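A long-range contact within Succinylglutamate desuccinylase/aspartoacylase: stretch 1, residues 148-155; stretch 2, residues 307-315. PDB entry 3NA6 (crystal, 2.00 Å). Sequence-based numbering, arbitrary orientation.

Stretch 1 148-155: GKTLDFVP
Stretch 2 (307-315) VLISRHFPG

The contact is a short antiparallel β pairing between residues 151-153 and the strand 307-312, held chiefly by a ladder of four backbone hydrogen bonds and extended by side-chain packing at both ends. The N-to-C directions of the two strands differ by 168°, their axes approach to 4.8 Å, and the stretches bury 532 Å² between them, both sides summed.

The register follows from the bridges. Asp 152 and Arg 311 form the hydrogen-bonded pair, with CA atoms 5.4 Å apart: Asp 152 N donates to Arg 311 O at 3.0 Å (152°), and Arg 311 N donates to Asp 152 O at 2.9 Å (157°). The pairs to each side are non-hydrogen-bonded, Leu 151 with His 312 (CA-CA 4.8 Å) and Phe 153 with Ser 310 (CA-CA 4.4 Å). Beyond them the ladder resumes: Phe 313 N reaches Thr 150 O at 2.9 Å (166°), and Val 154 N reaches Ile 309 O at 3.1 Å (156°). Three CA-H...O contacts accompany the ladder: Leu 151 CA to Arg 311 O at 3.4 Å, Ser 310 CA to Asp 152 O at 3.3 Å, and Phe 153 CA to Ile 309 O at 3.3 Å.

Backbone angles are extended through most of the pairing, with phi/psi of -144/153, -138/141 and -129/151 for residues 151-153, and -147/146 and -144/150 for Ser 310 and Arg 311. Ile 309 (p, t) departs from this at -111/-20; His 312 has -59/134. A type I turn from Gly 148 to Leu 151 leads into the first strand; Lys 149 (-61/-24) and Thr 150 (-106/-4, p) occupy its middle. Gly 148, at 86/-174, suits its position because a CB would be jammed against the preceding carbonyl oxygen.

Phe 153 and Ser 310 share one face of the sheet. Phe 153 is m with chi2 92°, and Ser 310 has chi1 -170° (t), placing Ser 310 OG over one face of the aromatic ring, 3.3 Å from Phe 153 CE2. On the opposite face lie Asp 152 (t, chi2 -2°) and Arg 311, with Asp 152 CB 4.1 Å from Arg 311 CG. Arg 311 has chi angles of 53°, 158°, -65° and -178°; its NE and NH2 donate to His 312 O at 2.8 and 3.1 Å. Leu 151 (m, t) and His 312 (t, chi2 81°), both buried, have diverging side chains.

Phe 313 (-88/-54; t, chi2 87°), also buried, points toward the first stretch, which covers 63 Å² of it. Phe 313 CB lies 3.7 Å from Leu 151 N, with CD1 4.0 Å from Asp 152 CB and CD2 3.4 Å from Lys 149 O. Pro 314 adds a compact apolar surface, with Pro 314 CD 3.6 Å from Thr 150 O. At the other end, buried Val 154 (-60/148, m) points toward its partner strand, Val 154 CG2 being 4.0 Å from Ile 309 CB and CG1 3.6 Å from Leu 308 O.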

# COMPACT_ATOMS: atom_id res chain seq x y z
N GLY A 148 15.18 -8.35 -17.84
CA GLY A 148 14.39 -8.03 -16.67
C GLY A 148 13.08 -8.82 -16.69
O GLY A 148 12.86 -9.62 -17.60
N LYS A 149 12.20 -8.53 -15.73
CA LYS A 149 10.94 -9.28 -15.57
C LYS A 149 10.00 -9.21 -16.78
O LYS A 149 9.18 -10.08 -16.98
CB LYS A 149 10.19 -8.80 -14.32
CG LYS A 149 10.75 -9.35 -13.01
CD LYS A 149 10.05 -8.68 -11.79
CE LYS A 149 10.45 -9.38 -10.50
NZ LYS A 149 9.92 -8.68 -9.32
N THR A 150 10.12 -8.17 -17.59
CA THR A 150 9.16 -7.91 -18.63
C THR A 150 9.65 -8.23 -20.04
O THR A 150 8.86 -8.18 -20.98
CB THR A 150 8.67 -6.45 -18.58
OG1 THR A 150 9.71 -5.58 -19.05
CG2 THR A 150 8.28 -6.08 -17.13
N LEU A 151 10.92 -8.63 -20.19
CA LEU A 151 11.51 -8.83 -21.53
C LEU A 151 12.47 -10.01 -21.54
O LEU A 151 13.11 -10.35 -20.53
CB LEU A 151 12.30 -7.59 -21.96
CG LEU A 151 11.63 -6.33 -22.48
CD1 LEU A 151 12.74 -5.33 -22.80
CD2 LEU A 151 10.73 -6.57 -23.73
N ASP A 152 12.62 -10.61 -22.72
CA ASP A 152 13.61 -11.70 -22.91
C ASP A 152 14.28 -11.48 -24.24
O ASP A 152 13.64 -11.04 -25.17
CB ASP A 152 12.91 -13.04 -22.82
CG ASP A 152 13.85 -14.20 -22.51
OD1 ASP A 152 15.07 -13.99 -22.39
OD2 ASP A 152 13.33 -15.33 -22.45
N PHE A 153 15.58 -11.73 -24.29
CA PHE A 153 16.40 -11.50 -25.46
C PHE A 153 17.21 -12.75 -25.78
O PHE A 153 17.57 -13.50 -24.87
CB PHE A 153 17.44 -10.41 -25.17
CG PHE A 153 16.89 -9.04 -25.09
CD1 PHE A 153 16.50 -8.51 -23.88
CD2 PHE A 153 16.84 -8.22 -26.21
CE1 PHE A 153 16.04 -7.22 -23.79
CE2 PHE A 153 16.37 -6.91 -26.11
CZ PHE A 153 15.97 -6.43 -24.88
N VAL A 154 17.54 -12.96 -27.05
CA VAL A 154 18.60 -13.90 -27.38
C VAL A 154 19.87 -13.37 -26.69
O VAL A 154 20.03 -12.15 -26.56
CB VAL A 154 18.83 -14.07 -28.91
CG1 VAL A 154 17.61 -14.74 -29.54
CG2 VAL A 154 19.14 -12.75 -29.59
N PRO A 155 20.78 -14.27 -26.25
CA PRO A 155 21.91 -13.77 -25.45
C PRO A 155 22.99 -13.15 -26.29
O PRO A 155 23.68 -13.88 -27.01
CB PRO A 155 22.39 -15.01 -24.72
CG PRO A 155 22.00 -16.19 -25.66
CD PRO A 155 20.71 -15.75 -26.28
N VAL A 307 14.74 -13.30 -37.54
CA VAL A 307 14.62 -14.16 -36.36
C VAL A 307 14.14 -13.32 -35.17
O VAL A 307 14.39 -12.12 -35.10
CB VAL A 307 15.95 -14.86 -36.02
CG1 VAL A 307 16.42 -15.77 -37.21
CG2 VAL A 307 17.04 -13.85 -35.66
N LEU A 308 13.44 -13.94 -34.23
CA LEU A 308 12.95 -13.23 -33.07
C LEU A 308 14.10 -13.02 -32.11
O LEU A 308 14.75 -13.99 -31.64
CB LEU A 308 11.85 -14.04 -32.42
CG LEU A 308 11.22 -13.41 -31.20
CD1 LEU A 308 10.24 -12.31 -31.62
CD2 LEU A 308 10.56 -14.51 -30.37
N ILE A 309 14.38 -11.75 -31.81
CA ILE A 309 15.51 -11.44 -30.97
C ILE A 309 15.10 -10.89 -29.59
O ILE A 309 15.89 -10.92 -28.66
CB ILE A 309 16.56 -10.50 -31.67
CG1 ILE A 309 15.98 -9.13 -31.97
CG2 ILE A 309 17.14 -11.15 -32.93
CD1 ILE A 309 17.03 -8.11 -32.44
N SER A 310 13.87 -10.40 -29.48
CA SER A 310 13.37 -9.90 -28.21
C SER A 310 11.88 -10.16 -28.13
O SER A 310 11.19 -10.12 -29.14
CB SER A 310 13.60 -8.39 -28.11
OG SER A 310 13.30 -7.97 -26.77
N ARG A 311 11.38 -10.44 -26.93
CA ARG A 311 9.92 -10.59 -26.74
C ARG A 311 9.44 -10.05 -25.41
O ARG A 311 10.18 -10.07 -24.43
CB ARG A 311 9.49 -12.05 -26.86
CG ARG A 311 10.25 -13.06 -25.98
CD ARG A 311 9.43 -14.35 -25.74
NE ARG A 311 8.21 -14.06 -24.96
CZ ARG A 311 7.31 -14.98 -24.56
NH1 ARG A 311 7.48 -16.25 -24.86
NH2 ARG A 311 6.24 -14.60 -23.87
N HIS A 312 8.19 -9.58 -25.40
CA HIS A 312 7.50 -9.32 -24.15
C HIS A 312 7.47 -10.63 -23.40
O HIS A 312 7.12 -11.65 -23.99
CB HIS A 312 6.06 -8.87 -24.45
CG HIS A 312 5.21 -8.67 -23.23
ND1 HIS A 312 5.24 -7.52 -22.47
CD2 HIS A 312 4.25 -9.46 -22.68
CE1 HIS A 312 4.37 -7.63 -21.48
NE2 HIS A 312 3.75 -8.80 -21.59
N PHE A 313 7.80 -10.61 -22.10
CA PHE A 313 7.84 -11.84 -21.32
C PHE A 313 6.53 -12.30 -20.63
O PHE A 313 6.09 -13.42 -20.88
CB PHE A 313 9.01 -11.75 -20.34
CG PHE A 313 9.27 -13.01 -19.58
CD1 PHE A 313 10.09 -13.98 -20.11
CD2 PHE A 313 8.75 -13.20 -18.31
CE1 PHE A 313 10.36 -15.13 -19.43
CE2 PHE A 313 9.03 -14.35 -17.61
CZ PHE A 313 9.85 -15.31 -18.19
N PRO A 314 5.87 -11.44 -19.82
CA PRO A 314 4.76 -11.91 -19.03
C PRO A 314 3.54 -12.33 -19.84
O PRO A 314 3.34 -11.89 -20.96
CB PRO A 314 4.41 -10.68 -18.12
CG PRO A 314 5.62 -9.85 -18.12
CD PRO A 314 6.24 -10.05 -19.48
N GLY A 315 2.75 -13.22 -19.25
CA GLY A 315 1.53 -13.70 -19.84
C GLY A 315 0.55 -12.62 -20.22
O GLY A 315 -0.20 -12.78 -21.17